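Local coordinates for tryptophan synthase alpha chain (PDB 6V82), which probably cleaves indoleglycerol phosphate to indole and glyceraldehyde 3-phosphate, as the alpha subunit acting in the last step of tryptophan biosynthesis, at residues T25-I36 against E78-N87. Numbering follows the deposited sequence.
Sequences TSYTIEAAKALI and EIVEGIRAFN. With SO4 (sulfate ion), chain E.
Two outer helices of the TIM barrel, 25-37 and 73-84, pack side by side, with Ile-29 and Ile-36 on one side and Ile-79 and Phe-86 on the other burying the largest areas. They run in roughly the same direction, as expected of neighbouring helices in a beta/alpha barrel: over the paired segments the axes come within 8.9 Å and cross at -37°. Gly-82 is where Ile-29 gets in. The CD1 methyl of Ile-29 rests 3.7 Å from Gly-82 CA, the missing side chain letting it down onto the backbone, and CG1 of Ile-29 lies against the carbonyl oxygen of Ile-79. Deeper in, Ile-79 CG2 meets Thr-28 CG2 at 3.6 Å. With OG1 at chi1 -56°, beside the backbone N, and the methyl anti to that N, Thr-28 bonds through OG1 to Gly-24 O and Gly-21 N. One turn on, Ala-32 CB sits 3.6 Å from Ile-83 CG1, and both residues reach the sheet, Ala-32 at Leu-43 and Ile-83 at Leu-92. Beyond the second helix the chain turns, and Phe-86 swings back over Lys-33, whose CG makes a CH-pi contact 3.6 Å from the ring centroid while Ile-36 CG2 comes to the ring edge. The ammonium forms a salt bridge with Glu-30 OE1, its hydrogen bond there weak. A sulfate, probably from the crystallisation liquor, sits at the N-terminal end of helix 25-37: Ser-26 N donates to its O2 at 2.9 Å, and Thr-25 N to its O4 at 3.0 Å with an N-H...O angle of 150°.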
loop_
_atom_site.group_PDB
_atom_site.type_symbol
_atom_site.label_atom_id
_atom_site.label_comp_id
_atom_site.label_asym_id
_atom_site.label_seq_id
_atom_site.Cartn_x
_atom_site.Cartn_y
_atom_site.Cartn_z
ATOM N N THR A 25 -23.426 -24.867 37.331
ATOM C CA THR A 25 -24.417 -25.943 37.415
ATOM C C THR A 25 -25.465 -25.660 38.488
ATOM O O THR A 25 -26.667 -25.676 38.214
ATOM C CB THR A 25 -23.719 -27.281 37.688
ATOM O OG1 THR A 25 -22.878 -27.606 36.578
ATOM C CG2 THR A 25 -24.739 -28.410 37.899
ATOM N N SER A 26 -25.022 -25.417 39.725
ATOM C CA SER A 26 -25.955 -25.156 40.818
ATOM C C SER A 26 -26.879 -23.995 40.491
ATOM O O SER A 26 -28.101 -24.091 40.665
ATOM C CB SER A 26 -25.190 -24.862 42.107
ATOM O OG SER A 26 -24.378 -25.961 42.463
ATOM N N TYR A 27 -26.309 -22.883 40.021
ATOM C CA TYR A 27 -27.124 -21.708 39.754
ATOM C C TYR A 27 -28.177 -22.005 38.697
ATOM O O TYR A 27 -29.338 -21.595 38.835
ATOM C CB TYR A 27 -26.251 -20.531 39.320
ATOM C CG TYR A 27 -27.083 -19.313 39.081
ATOM C CD1 TYR A 27 -27.441 -18.481 40.135
ATOM C CD2 TYR A 27 -27.568 -19.023 37.813
ATOM C CE1 TYR A 27 -28.236 -17.381 39.929
ATOM C CE2 TYR A 27 -28.362 -17.935 37.593
ATOM C CZ TYR A 27 -28.695 -17.114 38.653
ATOM O OH TYR A 27 -29.487 -16.016 38.428
ATOM N N THR A 28 -27.791 -22.715 37.632
ATOM C CA THR A 28 -28.757 -23.021 36.583
ATOM C C THR A 28 -29.929 -23.803 37.153
ATOM O O THR A 28 -31.086 -23.559 36.790
ATOM C CB THR A 28 -28.099 -23.811 35.449
ATOM O OG1 THR A 28 -26.973 -23.092 34.934
ATOM C CG2 THR A 28 -29.086 -24.036 34.334
ATOM N N ILE A 29 -29.644 -24.739 38.062
ATOM C CA ILE A 29 -30.701 -25.528 38.677
ATOM C C ILE A 29 -31.566 -24.646 39.558
ATOM O O ILE A 29 -32.797 -24.750 39.543
ATOM C CB ILE A 29 -30.102 -26.701 39.473
ATOM C CG1 ILE A 29 -29.384 -27.668 38.535
ATOM C CG2 ILE A 29 -31.187 -27.402 40.269
ATOM C CD1 ILE A 29 -28.501 -28.655 39.265
ATOM N N GLU A 30 -30.934 -23.760 40.336
ATOM C CA GLU A 30 -31.687 -22.819 41.163
ATOM C C GLU A 30 -32.572 -21.919 40.312
ATOM O O GLU A 30 -33.743 -21.712 40.639
ATOM C CB GLU A 30 -30.739 -21.977 42.016
ATOM C CG GLU A 30 -30.175 -22.732 43.183
ATOM C CD GLU A 30 -31.216 -23.625 43.837
ATOM O OE1 GLU A 30 -31.082 -24.867 43.739
ATOM O OE2 GLU A 30 -32.176 -23.081 44.434
ATOM N N ALA A 31 -32.034 -21.379 39.209
ATOM C CA ALA A 31 -32.837 -20.485 38.379
ATOM C C ALA A 31 -34.040 -21.223 37.794
ATOM O O ALA A 31 -35.163 -20.695 37.793
ATOM C CB ALA A 31 -31.982 -19.857 37.274
ATOM N N ALA A 32 -33.831 -22.466 37.342
ATOM C CA ALA A 32 -34.929 -23.266 36.812
ATOM C C ALA A 32 -36.013 -23.491 37.862
ATOM O O ALA A 32 -37.207 -23.349 37.565
ATOM C CB ALA A 32 -34.394 -24.595 36.285
ATOM N N LYS A 33 -35.623 -23.834 39.098
ATOM C CA LYS A 33 -36.612 -23.934 40.169
ATOM C C LYS A 33 -37.389 -22.633 40.315
ATOM O O LYS A 33 -38.616 -22.644 40.462
ATOM C CB LYS A 33 -35.948 -24.279 41.503
ATOM C CG LYS A 33 -35.455 -25.704 41.655
ATOM C CD LYS A 33 -34.931 -25.929 43.073
ATOM C CE LYS A 33 -33.795 -26.961 43.102
ATOM N NZ LYS A 33 -33.323 -27.253 44.495
ATOM N N ALA A 34 -36.682 -21.499 40.277
ATOM C CA ALA A 34 -37.323 -20.206 40.492
ATOM C C ALA A 34 -38.349 -19.912 39.405
ATOM O O ALA A 34 -39.413 -19.338 39.684
ATOM C CB ALA A 34 -36.259 -19.109 40.552
ATOM N N LEU A 35 -38.054 -20.307 38.162
ATOM C CA LEU A 35 -38.992 -20.044 37.072
ATOM C C LEU A 35 -40.217 -20.938 37.182
ATOM O O LEU A 35 -41.343 -20.505 36.905
ATOM C CB LEU A 35 -38.311 -20.246 35.711
ATOM C CG LEU A 35 -37.238 -19.230 35.318
ATOM C CD1 LEU A 35 -36.863 -19.419 33.880
ATOM C CD2 LEU A 35 -37.749 -17.827 35.583
ATOM N N ILE A 36 -40.011 -22.192 37.581
ATOM C CA ILE A 36 -41.126 -23.111 37.758
ATOM C C ILE A 36 -42.045 -22.607 38.861
ATOM O O ILE A 36 -43.266 -22.525 38.681
ATOM C CB ILE A 36 -40.602 -24.529 38.039
ATOM C CG1 ILE A 36 -39.925 -25.076 36.783
ATOM C CG2 ILE A 36 -41.727 -25.432 38.497
ATOM C CD1 ILE A 36 -39.199 -26.364 37.019
ATOM N N GLU A 78 -25.993 -33.160 34.317
ATOM C CA GLU A 78 -26.150 -32.843 35.738
ATOM C C GLU A 78 -27.237 -31.806 35.956
ATOM O O GLU A 78 -28.020 -31.907 36.909
ATOM C CB GLU A 78 -24.864 -32.284 36.322
ATOM C CG GLU A 78 -23.743 -33.212 36.562
ATOM C CD GLU A 78 -22.647 -32.494 37.325
ATOM O OE1 GLU A 78 -22.966 -31.865 38.370
ATOM O OE2 GLU A 78 -21.485 -32.525 36.855
ATOM N N ILE A 79 -27.255 -30.766 35.113
ATOM C CA ILE A 79 -28.235 -29.697 35.256
ATOM C C ILE A 79 -29.643 -30.244 35.074
ATOM O O ILE A 79 -30.539 -29.984 35.886
ATOM C CB ILE A 79 -27.945 -28.573 34.251
ATOM C CG1 ILE A 79 -26.715 -27.789 34.689
ATOM C CG2 ILE A 79 -29.166 -27.667 34.111
ATOM C CD1 ILE A 79 -26.223 -26.860 33.642
ATOM N N VAL A 80 -29.857 -31.003 33.994
ATOM C CA VAL A 80 -31.177 -31.565 33.735
ATOM C C VAL A 80 -31.584 -32.503 34.859
ATOM O O VAL A 80 -32.742 -32.508 35.287
ATOM C CB VAL A 80 -31.201 -32.278 32.374
ATOM C CG1 VAL A 80 -32.548 -32.989 32.180
ATOM C CG2 VAL A 80 -30.943 -31.280 31.266
ATOM N N GLU A 81 -30.643 -33.302 35.365
ATOM C CA GLU A 81 -30.978 -34.179 36.483
ATOM C C GLU A 81 -31.273 -33.391 37.755
ATOM O O GLU A 81 -32.126 -33.802 38.545
ATOM C CB GLU A 81 -29.859 -35.191 36.712
ATOM C CG GLU A 81 -29.764 -36.212 35.586
ATOM C CD GLU A 81 -28.485 -37.024 35.631
ATOM O OE1 GLU A 81 -27.815 -36.986 36.679
ATOM O OE2 GLU A 81 -28.150 -37.690 34.621
ATOM N N GLY A 82 -30.604 -32.252 37.958
ATOM C CA GLY A 82 -30.914 -31.420 39.109
ATOM C C GLY A 82 -32.295 -30.797 39.030
ATOM O O GLY A 82 -32.979 -30.654 40.049
ATOM N N ILE A 83 -32.726 -30.419 37.820
ATOM C CA ILE A 83 -34.086 -29.917 37.624
ATOM C C ILE A 83 -35.105 -31.022 37.873
ATOM O O ILE A 83 -36.132 -30.802 38.531
ATOM C CB ILE A 83 -34.240 -29.328 36.207
ATOM C CG1 ILE A 83 -33.368 -28.084 36.048
ATOM C CG2 ILE A 83 -35.698 -29.030 35.906
ATOM C CD1 ILE A 83 -33.217 -27.652 34.613
ATOM N N ARG A 84 -34.845 -32.227 37.349
ATOM C CA ARG A 84 -35.801 -33.322 37.514
ATOM C C ARG A 84 -35.861 -33.834 38.943
ATOM O O ARG A 84 -36.867 -34.435 39.323
ATOM C CB ARG A 84 -35.477 -34.478 36.567
ATOM C CG ARG A 84 -35.998 -34.266 35.153
ATOM C CD ARG A 84 -37.490 -34.523 35.068
ATOM N NE ARG A 84 -37.994 -34.236 33.724
ATOM C CZ ARG A 84 -38.644 -33.125 33.370
ATOM N NH1 ARG A 84 -38.912 -32.172 34.261
ATOM N NH2 ARG A 84 -39.045 -32.980 32.117
ATOM N N ALA A 85 -34.819 -33.608 39.744
ATOM C CA ALA A 85 -34.899 -33.895 41.170
ATOM C C ALA A 85 -35.800 -32.913 41.908
ATOM O O ALA A 85 -36.135 -33.151 43.073
ATOM C CB ALA A 85 -33.505 -33.884 41.786
ATOM N N PHE A 86 -36.187 -31.818 41.257
ATOM C CA PHE A 86 -37.133 -30.862 41.805
ATOM C C PHE A 86 -38.541 -31.075 41.258
ATOM O O PHE A 86 -39.514 -31.071 42.016
ATOM C CB PHE A 86 -36.660 -29.431 41.506
ATOM C CG PHE A 86 -37.625 -28.379 41.943
ATOM C CD1 PHE A 86 -37.858 -28.155 43.295
ATOM C CD2 PHE A 86 -38.313 -27.623 41.010
ATOM C CE1 PHE A 86 -38.763 -27.185 43.714
ATOM C CE2 PHE A 86 -39.214 -26.638 41.416
ATOM C CZ PHE A 86 -39.442 -26.419 42.770
ATOM N N ASN A 87 -38.664 -31.274 39.948
ATOM C CA ASN A 87 -39.965 -31.316 39.298
ATOM C C ASN A 87 -39.865 -32.244 38.096
ATOM O O ASN A 87 -39.011 -32.046 37.224
ATOM C CB ASN A 87 -40.400 -29.901 38.871
ATOM C CG ASN A 87 -41.831 -29.850 38.336
ATOM O OD1 ASN A 87 -42.179 -30.555 37.390
ATOM N ND2 ASN A 87 -42.663 -29.002 38.940
HETATM S S SO4 E . -21.153 -25.348 40.344
HETATM O O1 SO4 E . -20.049 -24.601 40.942
HETATM O O2 SO4 E . -22.390 -24.604 40.555
HETATM O O3 SO4 E . -21.258 -26.665 40.975
HETATM O O4 SO4 E . -20.919 -25.499 38.906
HETATM O O HOH W 1 -20.898 -29.319 37.496
#